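Side-chain contacts in aminopeptidase N (PDB 5DLL), which probably degrades intracellular peptides as a zinc-dependent aminopeptidase of the M1 family, releasing amino acids from their N-termini: residues Arg349-Ile354 against Ile608-Leu613; Arg361-Ala366 against Tyr388-Tyr393; Ala510-Glu515 against Tyr523-Ile528; Lys531-Leu536 against Leu556-Tyr561; Arg550-Leu555 against Gln573-Asn578. All blocks are in the same frame, centred on the assembly; numbering follows the deposited sequence.

Interaction 1. Residues Arg349-Ile354 against Ile608-Leu613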
# COMPACT_ATOMS: atom_id res chain seq x y z
N ARG A 349 3.68 -16.72 0.50
CA ARG A 349 4.69 -15.89 -0.16
C ARG A 349 4.32 -15.60 -1.61
O ARG A 349 4.39 -14.46 -2.06
CB ARG A 349 6.07 -16.55 -0.13
CG ARG A 349 6.73 -16.60 1.24
CD ARG A 349 8.24 -16.65 1.14
NE ARG A 349 8.76 -15.53 0.34
CZ ARG A 349 9.09 -14.33 0.82
NH1 ARG A 349 8.99 -14.04 2.12
NH2 ARG A 349 9.53 -13.41 -0.02
N ASP A 350 3.92 -16.65 -2.32
CA ASP A 350 3.68 -16.57 -3.76
C ASP A 350 2.49 -15.67 -4.10
O ASP A 350 2.55 -14.90 -5.05
CB ASP A 350 3.44 -17.97 -4.34
CG ASP A 350 4.63 -18.90 -4.13
OD1 ASP A 350 5.77 -18.51 -4.47
OD2 ASP A 350 4.43 -20.03 -3.63
N VAL A 351 1.42 -15.76 -3.31
CA VAL A 351 0.22 -14.95 -3.52
C VAL A 351 0.52 -13.48 -3.23
O VAL A 351 0.21 -12.60 -4.04
CB VAL A 351 -0.95 -15.42 -2.64
CG1 VAL A 351 -2.15 -14.49 -2.77
CG2 VAL A 351 -1.35 -16.85 -3.01
N LYS A 352 1.12 -13.22 -2.07
CA LYS A 352 1.53 -11.86 -1.72
C LYS A 352 2.40 -11.28 -2.83
O LYS A 352 2.25 -10.12 -3.18
CB LYS A 352 2.31 -11.83 -0.40
CG LYS A 352 2.81 -10.45 0.01
CD LYS A 352 1.71 -9.40 -0.03
CE LYS A 352 2.16 -8.08 0.59
NZ LYS A 352 1.23 -6.97 0.27
N ARG A 353 3.29 -12.11 -3.37
CA ARG A 353 4.20 -11.68 -4.41
C ARG A 353 3.49 -11.42 -5.74
O ARG A 353 3.89 -10.52 -6.49
CB ARG A 353 5.33 -12.70 -4.59
CG ARG A 353 6.45 -12.27 -5.52
CD ARG A 353 6.98 -10.89 -5.17
NE ARG A 353 7.98 -10.42 -6.13
CZ ARG A 353 8.29 -9.14 -6.35
NH1 ARG A 353 7.67 -8.17 -5.68
NH2 ARG A 353 9.22 -8.84 -7.25
N ILE A 354 2.46 -12.20 -6.04
CA ILE A 354 1.62 -11.92 -7.22
C ILE A 354 0.90 -10.58 -7.05
O ILE A 354 0.93 -9.74 -7.95
CB ILE A 354 0.62 -13.06 -7.51
CG1 ILE A 354 1.37 -14.29 -8.04
CG2 ILE A 354 -0.43 -12.63 -8.53
CD1 ILE A 354 0.57 -15.58 -7.96
N ILE A 608 -2.63 -22.10 -6.23
CA ILE A 608 -3.49 -22.81 -7.18
C ILE A 608 -4.69 -21.93 -7.56
O ILE A 608 -5.00 -21.77 -8.74
CB ILE A 608 -3.96 -24.17 -6.61
CG1 ILE A 608 -2.78 -25.14 -6.51
CG2 ILE A 608 -5.03 -24.79 -7.50
CD1 ILE A 608 -3.08 -26.42 -5.74
N SER A 609 -5.34 -21.34 -6.55
CA SER A 609 -6.50 -20.46 -6.77
C SER A 609 -6.20 -19.28 -7.70
O SER A 609 -7.06 -18.89 -8.50
CB SER A 609 -7.02 -19.93 -5.43
OG SER A 609 -7.06 -20.95 -4.46
N ASN A 610 -5.00 -18.70 -7.59
CA ASN A 610 -4.60 -17.57 -8.43
C ASN A 610 -4.31 -17.99 -9.86
O ASN A 610 -4.71 -17.31 -10.81
CB ASN A 610 -3.37 -16.84 -7.86
CG ASN A 610 -3.73 -15.56 -7.14
OD1 ASN A 610 -3.16 -14.50 -7.42
ND2 ASN A 610 -4.67 -15.65 -6.21
N ALA A 611 -3.62 -19.12 -10.01
CA ALA A 611 -3.25 -19.64 -11.33
C ALA A 611 -4.47 -20.14 -12.12
O ALA A 611 -4.51 -20.01 -13.35
CB ALA A 611 -2.22 -20.74 -11.19
N LEU A 612 -5.46 -20.68 -11.41
CA LEU A 612 -6.64 -21.25 -12.07
C LEU A 612 -7.73 -20.22 -12.37
O LEU A 612 -8.64 -20.50 -13.16
CB LEU A 612 -7.22 -22.40 -11.23
CG LEU A 612 -6.39 -23.69 -11.09
CD1 LEU A 612 -7.21 -24.74 -10.36
CD2 LEU A 612 -5.90 -24.24 -12.42
N LEU A 613 -7.66 -19.04 -11.77
CA LEU A 613 -8.62 -17.98 -12.07
C LEU A 613 -8.17 -17.24 -13.33
O LEU A 613 -7.07 -16.68 -13.36
CB LEU A 613 -8.79 -17.03 -10.89
CG LEU A 613 -10.12 -16.26 -10.78
CD1 LEU A 613 -11.32 -17.19 -10.93
CD2 LEU A 613 -10.18 -15.51 -9.46
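Ile354 and Asn610 approach each other from opposite directions, and the carboxamide of Asn610 is received by the branched end of the isoleucine. As modelled, the amide oxygen faces Ile354: OD1 of Asn610 lies 3.5 Å from CG2 of Ile354 and 3.9 Å from its CD1, so it meets both methyls. CD1 of Ile354 also reaches back to the Asn610 stem, 4.1 Å from CB. The other end of the amide turns toward the preceding helical turn, where ND2 of Asn610 is 4.4 Å from CG1 of Val351, a looser approach. In Ile354, chi1 of -71° puts CG2 anti to the backbone N, and the extended chi2 (162°) carries CD1 out toward the amide as well. The contact is therefore van der Waals packing of one amide against two aliphatic side chains. Trp569 of helix 565-581 touches both Ile354 and Asn610. With the nearest CA pair, Val351 and Asn610, 7.4 Å apart, this is helix-to-helix packing between the catalytic domain and the C-terminal ARM-repeat domain.

Interaction 2. Residues Arg361-Ala366 against Tyr388-Tyr393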
# COMPACT_ATOMS: atom_id res chain seq x y z
N ARG A 361 2.80 -3.89 -12.55
CA ARG A 361 2.39 -4.01 -13.95
C ARG A 361 1.18 -3.15 -14.29
O ARG A 361 1.06 -2.67 -15.42
CB ARG A 361 2.10 -5.46 -14.30
CG ARG A 361 3.36 -6.31 -14.34
CD ARG A 361 3.01 -7.76 -14.55
NE ARG A 361 4.19 -8.57 -14.79
CZ ARG A 361 4.20 -9.90 -14.82
NH1 ARG A 361 3.08 -10.59 -14.63
NH2 ARG A 361 5.34 -10.54 -15.04
N SER A 362 0.27 -2.98 -13.33
CA SER A 362 -0.89 -2.12 -13.52
C SER A 362 -0.53 -0.65 -13.33
O SER A 362 -0.30 0.06 -14.30
CB SER A 362 -2.03 -2.54 -12.57
OG SER A 362 -3.18 -1.75 -12.79
N ALA A 363 -0.43 -0.20 -12.08
CA ALA A 363 -0.36 1.23 -11.75
C ALA A 363 1.01 1.85 -12.01
O ALA A 363 1.10 2.93 -12.59
CB ALA A 363 -0.76 1.45 -10.31
N GLN A 364 2.07 1.17 -11.57
CA GLN A 364 3.41 1.74 -11.63
C GLN A 364 3.88 1.90 -13.08
O GLN A 364 4.35 2.96 -13.47
CB GLN A 364 4.40 0.89 -10.84
CG GLN A 364 5.66 1.62 -10.38
CD GLN A 364 6.64 1.88 -11.51
OE1 GLN A 364 6.92 1.00 -12.32
NE2 GLN A 364 7.16 3.10 -11.56
N PHE A 365 3.74 0.83 -13.85
CA PHE A 365 4.03 0.87 -15.29
C PHE A 365 3.18 1.94 -15.97
O PHE A 365 3.67 2.66 -16.84
CB PHE A 365 3.77 -0.50 -15.93
CG PHE A 365 4.90 -1.49 -15.77
CD1 PHE A 365 5.89 -1.33 -14.80
CD2 PHE A 365 4.96 -2.61 -16.59
CE1 PHE A 365 6.92 -2.26 -14.67
CE2 PHE A 365 5.98 -3.54 -16.47
CZ PHE A 365 6.96 -3.36 -15.50
N ALA A 366 1.91 2.05 -15.57
CA ALA A 366 1.00 3.06 -16.13
C ALA A 366 1.44 4.48 -15.79
O ALA A 366 1.27 5.40 -16.60
CB ALA A 366 -0.43 2.82 -15.65
N TYR A 388 3.95 10.99 -2.97
CA TYR A 388 3.06 9.89 -2.55
C TYR A 388 2.50 9.15 -3.76
O TYR A 388 1.32 9.29 -4.10
CB TYR A 388 1.95 10.43 -1.64
CG TYR A 388 2.44 11.23 -0.44
CD1 TYR A 388 3.70 11.00 0.12
CD2 TYR A 388 1.64 12.22 0.13
CE1 TYR A 388 4.15 11.72 1.21
CE2 TYR A 388 2.09 12.95 1.23
CZ TYR A 388 3.35 12.70 1.76
OH TYR A 388 3.82 13.40 2.84
N THR A 389 3.35 8.35 -4.39
CA THR A 389 3.03 7.65 -5.64
C THR A 389 3.51 6.21 -5.58
O THR A 389 4.41 5.88 -4.80
CB THR A 389 3.72 8.32 -6.84
OG1 THR A 389 5.14 8.37 -6.62
CG2 THR A 389 3.20 9.72 -7.05
N VAL A 390 2.91 5.36 -6.42
CA VAL A 390 3.32 3.96 -6.52
C VAL A 390 4.77 3.80 -6.99
O VAL A 390 5.47 2.88 -6.57
CB VAL A 390 2.37 3.13 -7.42
CG1 VAL A 390 0.99 3.05 -6.78
CG2 VAL A 390 2.27 3.70 -8.82
N THR A 391 5.23 4.70 -7.85
CA THR A 391 6.64 4.75 -8.22
C THR A 391 7.54 4.86 -6.98
O THR A 391 8.45 4.06 -6.80
CB THR A 391 6.93 5.93 -9.17
OG1 THR A 391 6.26 5.71 -10.42
CG2 THR A 391 8.43 6.09 -9.41
N VAL A 392 7.29 5.85 -6.13
CA VAL A 392 8.15 6.12 -4.98
C VAL A 392 8.05 5.01 -3.92
O VAL A 392 9.07 4.60 -3.35
CB VAL A 392 7.83 7.50 -4.35
CG1 VAL A 392 8.59 7.71 -3.04
CG2 VAL A 392 8.15 8.62 -5.32
N TYR A 393 6.84 4.53 -3.65
CA TYR A 393 6.61 3.54 -2.59
C TYR A 393 6.84 2.11 -3.07
O TYR A 393 7.67 1.38 -2.51
CB TYR A 393 5.18 3.67 -2.05
CG TYR A 393 4.99 4.82 -1.08
CD1 TYR A 393 5.35 6.13 -1.43
CD2 TYR A 393 4.45 4.60 0.19
CE1 TYR A 393 5.17 7.18 -0.54
CE2 TYR A 393 4.27 5.65 1.08
CZ TYR A 393 4.63 6.94 0.71
OH TYR A 393 4.45 7.98 1.59
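Val390 presses one methyl onto the backbone of helix 349-369 while Gln364 and Thr391 join side chains beside it. CG2 of Val390 lies 3.6 Å from CA of Gln364, and the same methyl is 4.1 Å from CB of Ala363, so it rests on the step between the two residues. This methyl occupies the crowded position between the valine's own N and carbonyl carbon, with CG1 turned off to the side of the N.

The polar half is a hydrogen bond from NE2 of Gln364 to OG1 of Thr391, 3.0 Å long, with an N-H...O angle of 150° and the hydroxyl 15° out of the amide plane. Gln364 reaches it by a bend at chi2 (-74°), and its side chain crosses that of Thr391 at about a right angle.

Further out, Asp368 OD2 is a second hydrogen-bond partner of Gln364 NE2, and Glu367 OE1 is one of Thr391 OG1. Asp368 and Glu367, both on helix 349-369 about one turn beyond Gln364, probably hold the two polar ends. Thr389 is the N-cap, its OG1 accepting a weak bond from the N of Val392.

The contact thus joins helix 349-369 to the start of helix 390-423, while Tyr393 touches Glu332, a zinc ligand on helix 328-346, and Arg361 forms a salt bridge with Asp570 of helix 565-581.

Interaction 3. Residues Ala510-Glu515 against Tyr523-Ile528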
# COMPACT_ATOMS: atom_id res chain seq x y z
N ALA A 510 21.08 -25.50 -13.64
CA ALA A 510 21.76 -24.21 -13.73
C ALA A 510 21.05 -23.08 -12.97
O ALA A 510 21.05 -21.93 -13.41
CB ALA A 510 21.97 -23.82 -15.19
N GLU A 511 20.46 -23.42 -11.83
CA GLU A 511 19.70 -22.46 -11.03
C GLU A 511 20.62 -21.46 -10.32
O GLU A 511 21.40 -21.84 -9.44
CB GLU A 511 18.82 -23.17 -10.01
CG GLU A 511 17.74 -24.05 -10.61
CD GLU A 511 16.70 -24.48 -9.59
OE1 GLU A 511 17.08 -24.95 -8.50
OE2 GLU A 511 15.49 -24.34 -9.87
N GLN A 512 20.53 -20.20 -10.72
CA GLN A 512 21.35 -19.13 -10.16
C GLN A 512 20.74 -17.76 -10.48
O GLN A 512 19.71 -17.68 -11.16
CB GLN A 512 22.77 -19.20 -10.72
CG GLN A 512 22.85 -18.97 -12.23
CD GLN A 512 24.26 -19.09 -12.78
OE1 GLN A 512 25.22 -19.35 -12.04
NE2 GLN A 512 24.41 -18.91 -14.08
N VAL A 513 21.38 -16.71 -9.99
CA VAL A 513 21.05 -15.33 -10.37
C VAL A 513 22.18 -14.79 -11.24
O VAL A 513 23.34 -14.80 -10.82
CB VAL A 513 20.89 -14.42 -9.13
CG1 VAL A 513 20.58 -12.98 -9.55
CG2 VAL A 513 19.80 -14.95 -8.20
N ILE A 514 21.85 -14.34 -12.45
CA ILE A 514 22.83 -13.68 -13.31
C ILE A 514 22.52 -12.19 -13.42
O ILE A 514 21.40 -11.76 -13.10
CB ILE A 514 22.93 -14.33 -14.72
CG1 ILE A 514 21.59 -14.28 -15.46
CG2 ILE A 514 23.41 -15.77 -14.60
CD1 ILE A 514 21.70 -14.62 -16.93
N GLU A 515 23.50 -11.41 -13.87
CA GLU A 515 23.41 -9.96 -13.84
C GLU A 515 23.58 -9.36 -15.23
O GLU A 515 24.39 -9.83 -16.02
CB GLU A 515 24.46 -9.40 -12.89
CG GLU A 515 24.14 -9.68 -11.43
CD GLU A 515 25.36 -9.72 -10.54
OE1 GLU A 515 26.33 -8.98 -10.80
OE2 GLU A 515 25.35 -10.50 -9.57
N TYR A 523 25.26 -14.81 -22.39
CA TYR A 523 25.64 -15.73 -21.31
C TYR A 523 25.67 -17.16 -21.82
O TYR A 523 24.69 -17.66 -22.38
CB TYR A 523 24.65 -15.61 -20.15
CG TYR A 523 24.44 -14.19 -19.69
CD1 TYR A 523 23.48 -13.38 -20.29
CD2 TYR A 523 25.23 -13.64 -18.68
CE1 TYR A 523 23.30 -12.07 -19.89
CE2 TYR A 523 25.05 -12.33 -18.27
CZ TYR A 523 24.09 -11.55 -18.88
OH TYR A 523 23.90 -10.25 -18.49
N THR A 524 26.81 -17.83 -21.63
CA THR A 524 27.01 -19.18 -22.15
C THR A 524 26.90 -20.25 -21.05
O THR A 524 27.47 -20.10 -19.96
CB THR A 524 28.36 -19.31 -22.90
OG1 THR A 524 28.40 -20.55 -23.61
CG2 THR A 524 29.56 -19.24 -21.95
N PHE A 525 26.15 -21.31 -21.35
CA PHE A 525 25.98 -22.45 -20.45
C PHE A 525 26.45 -23.73 -21.14
O PHE A 525 25.80 -24.21 -22.07
CB PHE A 525 24.52 -22.59 -20.04
CG PHE A 525 24.00 -21.43 -19.23
CD1 PHE A 525 24.29 -21.34 -17.87
CD2 PHE A 525 23.24 -20.43 -19.82
CE1 PHE A 525 23.82 -20.28 -17.12
CE2 PHE A 525 22.77 -19.36 -19.07
CZ PHE A 525 23.06 -19.29 -17.72
N GLU A 526 27.57 -24.27 -20.68
CA GLU A 526 28.14 -25.49 -21.27
C GLU A 526 27.54 -26.75 -20.64
O GLU A 526 26.88 -26.69 -19.60
CB GLU A 526 29.66 -25.48 -21.11
CG GLU A 526 30.34 -24.34 -21.84
CD GLU A 526 31.70 -24.00 -21.27
OE1 GLU A 526 32.44 -24.93 -20.89
OE2 GLU A 526 32.03 -22.79 -21.19
N ASN A 527 27.78 -27.88 -21.29
CA ASN A 527 27.33 -29.20 -20.82
C ASN A 527 25.81 -29.32 -20.67
O ASN A 527 25.32 -29.88 -19.69
CB ASN A 527 28.03 -29.56 -19.50
CG ASN A 527 29.53 -29.37 -19.56
OD1 ASN A 527 30.03 -28.25 -19.54
ND2 ASN A 527 30.25 -30.48 -19.66
N ILE A 528 25.09 -28.79 -21.65
CA ILE A 528 23.63 -28.88 -21.68
C ILE A 528 23.23 -29.91 -22.74
O ILE A 528 23.24 -29.62 -23.94
CB ILE A 528 22.99 -27.51 -21.97
CG1 ILE A 528 23.45 -26.48 -20.92
CG2 ILE A 528 21.47 -27.61 -22.00
CD1 ILE A 528 23.26 -26.90 -19.48
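Tyr523, Phe525 and Ile514 carry this contact between the two facing sheets of the Ig-like beta-sandwich. Strand 511-515 and strand 523-525 run roughly antiparallel but too far apart for backbone pairing, the CA atoms of Ile514 and Tyr523 being 8.7 Å apart; each is hydrogen-bonded within its own sheet, Ile514 with Val497 and Tyr523 with Leu475. The delta methyl of Ile514 sits over one face of the Tyr523 ring as a CH-pi contact, CD1 lying 3.9 Å from the ring centroid and 10° off the normal. A chi1 of 60° in Ile514 lets CG1 carry the methyl toward that ring. The Phe525 ring is met at its edge by the amide of Gln512, whose NE2 is 3.4 Å from CE1 of the phenylalanine. CB of Ala510 adds an apolar contact 4.3 Å from CD1 of Phe525. Met499 on strand 495-502 also touches this phenylalanine. At the far end of the tyrosine, the hydroxyl donates to the backbone carbonyl of Glu515, the residue after Ile514: Tyr523 OH to Glu515 O spans 2.6 Å, with the donor 35° above the carbonyl plane.

Interaction 4. Residues Lys531-Leu536 against Leu556-Tyr561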
# COMPACT_ATOMS: atom_id res chain seq x y z
N LYS A 531 18.15 -29.31 -25.59
CA LYS A 531 17.65 -27.95 -25.87
C LYS A 531 16.58 -27.56 -24.84
O LYS A 531 15.45 -28.03 -24.92
CB LYS A 531 17.06 -27.86 -27.28
CG LYS A 531 16.35 -26.55 -27.59
CD LYS A 531 15.91 -26.48 -29.05
CE LYS A 531 17.01 -25.97 -29.96
NZ LYS A 531 17.17 -24.49 -29.87
N PRO A 532 16.94 -26.69 -23.88
CA PRO A 532 16.04 -26.44 -22.77
C PRO A 532 15.13 -25.25 -23.02
O PRO A 532 15.34 -24.48 -23.96
CB PRO A 532 17.01 -26.11 -21.64
CG PRO A 532 18.15 -25.41 -22.32
CD PRO A 532 18.15 -25.85 -23.77
N VAL A 533 14.11 -25.13 -22.18
CA VAL A 533 13.29 -23.92 -22.10
C VAL A 533 13.71 -23.16 -20.84
O VAL A 533 13.95 -23.77 -19.79
CB VAL A 533 11.76 -24.23 -22.12
CG1 VAL A 533 11.39 -25.32 -21.13
CG2 VAL A 533 10.95 -22.96 -21.87
N ALA A 534 13.82 -21.84 -20.96
CA ALA A 534 14.38 -21.02 -19.88
C ALA A 534 13.29 -20.49 -18.94
O ALA A 534 12.24 -20.03 -19.39
CB ALA A 534 15.18 -19.87 -20.47
N SER A 535 13.56 -20.58 -17.64
CA SER A 535 12.73 -19.96 -16.61
C SER A 535 13.42 -18.65 -16.22
O SER A 535 14.48 -18.68 -15.61
CB SER A 535 12.61 -20.88 -15.40
OG SER A 535 11.87 -20.27 -14.36
N LEU A 536 12.81 -17.53 -16.58
CA LEU A 536 13.47 -16.22 -16.50
C LEU A 536 12.71 -15.20 -15.65
O LEU A 536 11.48 -15.19 -15.63
CB LEU A 536 13.68 -15.66 -17.90
CG LEU A 536 14.84 -16.29 -18.69
CD1 LEU A 536 14.75 -15.92 -20.16
CD2 LEU A 536 16.18 -15.88 -18.10
N LEU A 556 3.88 -24.19 -21.61
CA LEU A 556 3.22 -25.33 -20.97
C LEU A 556 4.22 -26.21 -20.22
O LEU A 556 3.88 -26.83 -19.21
CB LEU A 556 2.46 -26.16 -22.02
CG LEU A 556 0.99 -26.49 -21.75
CD1 LEU A 556 0.18 -25.23 -21.47
CD2 LEU A 556 0.42 -27.26 -22.93
N HIS A 557 5.46 -26.27 -20.72
CA HIS A 557 6.55 -26.97 -20.04
C HIS A 557 6.97 -26.25 -18.75
O HIS A 557 7.25 -26.89 -17.74
CB HIS A 557 7.75 -27.12 -20.98
CG HIS A 557 8.76 -28.15 -20.54
ND1 HIS A 557 8.66 -29.48 -20.87
CD2 HIS A 557 9.88 -28.03 -19.79
CE1 HIS A 557 9.68 -30.14 -20.34
NE2 HIS A 557 10.43 -29.28 -19.68
N ILE A 558 7.01 -24.92 -18.80
CA ILE A 558 7.31 -24.10 -17.62
C ILE A 558 6.20 -24.26 -16.58
O ILE A 558 6.47 -24.36 -15.38
CB ILE A 558 7.51 -22.61 -17.98
CG1 ILE A 558 8.80 -22.45 -18.80
CG2 ILE A 558 7.60 -21.75 -16.73
CD1 ILE A 558 8.96 -21.09 -19.44
N VAL A 559 4.95 -24.29 -17.04
CA VAL A 559 3.81 -24.49 -16.15
C VAL A 559 3.87 -25.86 -15.46
O VAL A 559 3.46 -26.00 -14.30
CB VAL A 559 2.47 -24.35 -16.90
CG1 VAL A 559 1.29 -24.75 -16.02
CG2 VAL A 559 2.29 -22.92 -17.41
N LYS A 560 4.39 -26.86 -16.16
CA LYS A 560 4.40 -28.24 -15.67
C LYS A 560 5.57 -28.57 -14.72
O LYS A 560 5.36 -29.19 -13.67
CB LYS A 560 4.39 -29.21 -16.86
CG LYS A 560 4.06 -30.65 -16.50
CD LYS A 560 3.99 -31.53 -17.74
CE LYS A 560 3.97 -33.01 -17.39
NZ LYS A 560 2.68 -33.42 -16.77
N TYR A 561 6.79 -28.15 -15.08
CA TYR A 561 8.01 -28.64 -14.42
C TYR A 561 8.83 -27.61 -13.62
O TYR A 561 9.73 -28.01 -12.88
CB TYR A 561 8.93 -29.29 -15.46
CG TYR A 561 8.40 -30.56 -16.08
CD1 TYR A 561 8.26 -31.73 -15.33
CD2 TYR A 561 8.05 -30.61 -17.43
CE1 TYR A 561 7.78 -32.90 -15.89
CE2 TYR A 561 7.57 -31.78 -18.00
CZ TYR A 561 7.44 -32.92 -17.23
OH TYR A 561 6.96 -34.08 -17.80
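Val533 divides its two methyls between His557 and Ile558 on the facing helix. The bond from CA to CB heads toward the helix; from there the branch CG1 goes to the imidazole, lying 3.4 Å from CD2 of His557 and 3.9 Å from CG of the same ring. The second branch, CG2, lies opposite the backbone N (chi1 48° for CG1) and meets the chain end of Ile558, 3.7 Å from CD1 and 3.8 Å from CG1. That isoleucine methyl runs on past the valine to the strand backbone, with CD1 of Ile558 3.4 Å from O of Ala534, a carbonyl that is hydrogen-bonded by NH1 of Arg550. Two neighbours fix the imidazole: NE2 of His557 is hydrogen-bonded to the backbone O of Asn503, and CD2 of Tyr561 lies over one face, toward the rim. Strand 533-535 and helix 556-561 pass with a signed crossing angle of -58°. Such packing of a helix against an outermost sheet strand joins the Ig-like domain to the first helix of the ARM-repeat domain.

Interaction 5. Residues Arg550-Leu555 against Gln573-Asn578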
# COMPACT_ATOMS: atom_id res chain seq x y z
N ARG A 550 7.87 -16.99 -27.59
CA ARG A 550 8.01 -18.45 -27.55
C ARG A 550 6.67 -19.18 -27.60
O ARG A 550 5.62 -18.59 -27.33
CB ARG A 550 8.81 -18.89 -26.32
CG ARG A 550 8.34 -18.29 -25.01
CD ARG A 550 9.21 -18.78 -23.87
NE ARG A 550 8.97 -18.04 -22.63
CZ ARG A 550 9.65 -18.23 -21.50
NH1 ARG A 550 10.62 -19.15 -21.44
NH2 ARG A 550 9.35 -17.51 -20.43
N SER A 551 6.72 -20.46 -27.95
CA SER A 551 5.53 -21.27 -28.23
C SER A 551 4.72 -21.62 -26.99
O SER A 551 5.20 -21.49 -25.86
CB SER A 551 5.95 -22.58 -28.90
OG SER A 551 6.81 -23.32 -28.05
N GLU A 552 3.49 -22.08 -27.21
CA GLU A 552 2.59 -22.50 -26.13
C GLU A 552 3.13 -23.72 -25.39
O GLU A 552 2.94 -23.83 -24.18
CB GLU A 552 1.18 -22.78 -26.65
CG GLU A 552 0.22 -23.36 -25.61
CD GLU A 552 -1.23 -23.40 -26.05
OE1 GLU A 552 -1.71 -22.40 -26.63
OE2 GLU A 552 -1.91 -24.42 -25.80
N LYS A 553 3.80 -24.63 -26.10
CA LYS A 553 4.36 -25.83 -25.48
C LYS A 553 5.54 -25.50 -24.56
O LYS A 553 5.72 -26.15 -23.53
CB LYS A 553 4.79 -26.86 -26.53
CG LYS A 553 4.94 -28.27 -25.96
CD LYS A 553 5.74 -29.18 -26.88
CE LYS A 553 5.95 -30.54 -26.23
NZ LYS A 553 6.92 -31.39 -26.98
N ASP A 554 6.33 -24.50 -24.94
CA ASP A 554 7.41 -24.00 -24.08
C ASP A 554 6.87 -23.41 -22.78
O ASP A 554 7.43 -23.65 -21.71
CB ASP A 554 8.25 -22.94 -24.81
CG ASP A 554 9.27 -23.54 -25.76
OD1 ASP A 554 9.08 -24.70 -26.19
OD2 ASP A 554 10.26 -22.86 -26.08
N LEU A 555 5.79 -22.63 -22.88
CA LEU A 555 5.12 -22.09 -21.69
C LEU A 555 4.44 -23.21 -20.90
O LEU A 555 4.43 -23.19 -19.67
CB LEU A 555 4.09 -21.02 -22.09
CG LEU A 555 4.64 -19.74 -22.73
CD1 LEU A 555 3.51 -18.89 -23.30
CD2 LEU A 555 5.46 -18.93 -21.73
N GLN A 573 -0.92 -17.57 -17.04
CA GLN A 573 -1.72 -16.37 -17.31
C GLN A 573 -1.37 -15.79 -18.69
O GLN A 573 -2.22 -15.18 -19.34
CB GLN A 573 -1.50 -15.31 -16.21
CG GLN A 573 -1.88 -15.76 -14.80
CD GLN A 573 -3.36 -15.63 -14.47
OE1 GLN A 573 -3.87 -14.53 -14.26
NE2 GLN A 573 -4.05 -16.77 -14.40
N GLN A 574 -0.14 -15.99 -19.14
CA GLN A 574 0.29 -15.54 -20.46
C GLN A 574 -0.34 -16.36 -21.58
O GLN A 574 -0.64 -15.83 -22.65
CB GLN A 574 1.81 -15.60 -20.57
CG GLN A 574 2.36 -15.09 -21.90
CD GLN A 574 3.76 -14.51 -21.77
OE1 GLN A 574 4.01 -13.64 -20.94
NE2 GLN A 574 4.67 -14.99 -22.61
N ILE A 575 -0.53 -17.65 -21.33
CA ILE A 575 -1.16 -18.55 -22.29
C ILE A 575 -2.65 -18.24 -22.42
O ILE A 575 -3.14 -17.97 -23.52
CB ILE A 575 -0.98 -20.03 -21.89
CG1 ILE A 575 0.49 -20.44 -22.06
CG2 ILE A 575 -1.86 -20.94 -22.73
CD1 ILE A 575 0.88 -21.68 -21.27
N ALA A 576 -3.35 -18.27 -21.29
CA ALA A 576 -4.79 -17.98 -21.24
C ALA A 576 -5.14 -16.62 -21.87
O ALA A 576 -6.17 -16.49 -22.52
CB ALA A 576 -5.29 -18.04 -19.80
N THR A 577 -4.28 -15.63 -21.66
CA THR A 577 -4.47 -14.31 -22.25
C THR A 577 -4.35 -14.34 -23.77
O THR A 577 -5.18 -13.75 -24.47
CB THR A 577 -3.47 -13.29 -21.65
OG1 THR A 577 -3.76 -13.12 -20.26
CG2 THR A 577 -3.55 -11.94 -22.35
N ASN A 578 -3.33 -15.03 -24.28
CA ASN A 578 -3.13 -15.15 -25.73
C ASN A 578 -4.21 -15.99 -26.42
O ASN A 578 -4.50 -15.78 -27.60
CB ASN A 578 -1.74 -15.71 -26.04
CG ASN A 578 -0.62 -14.74 -25.66
OD1 ASN A 578 -0.86 -13.55 -25.42
ND2 ASN A 578 0.60 -15.25 -25.60
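Leu555 lies alongside Ile575, the two side chains sliding past each other in opposite directions so that stem meets tip. CB of Leu555 is 3.4 Å from CD1 of Ile575, while further out CD1 of Leu555 is 3.6 Å from CG1 of Ile575. The overlap therefore runs along both chains and is not confined to their ends. Across the end of the leucine comes Gln574, at about a right angle: its NE2 stands 4.1 Å from both CD1 and CD2 of Leu555. A chi1 of -70° in Ile575 sets CG1 beside its backbone N and CG2 anti to it; CG1 and CD1 run along Leu555, and CG2 is left to Glu552, which crosses at about a right angle with OE1 4.2 Å from CG2 of Ile575. The other carboxylate oxygen, OE2, is hydrogen-bonded to ND2 of Asn587.

Each segment also has a local side-chain bond. Ser551 is the N-cap before helix 552-561, its OG accepting a weak bond from Asp554 N; Thr577 OG1 donates to Gln573 O at 2.7 Å, sharing that carbonyl with Thr577 N.

Helices 552-561 and 565-581, consecutive in the chain, pack here as neighbours in the ARM-repeat domain. Phe590 of helix 588-598 touches both Glu552 and Ile575, and Arg550 and Asp554 rest on Val533 of strand 533-535.

Overall arrangement
Helix 552-561 serves both interaction 4 and interaction 5, whose centres are 11 Å apart: one side faces the Ig-like strand, another the next ARM-repeat helix. They also touch directly, Leu556 CD1 lying 3.6 Å from Ile575 CD1. Interaction 5 meets interaction 1 through Gln573 NE2 and Leu613 O, 3.2 Å apart, a probable hydrogen bond. Interaction 3 adjoins interaction 4 in sequence, their centres 15 Å apart. Helix 349-369 carries interaction 1 near one end and interaction 2 further along, centres 21 Å apart. Interaction 2 comes nearest to the annotated zinc site, the Val390 side chain being about 13 Å from the zinc ion; the other four lie away from it.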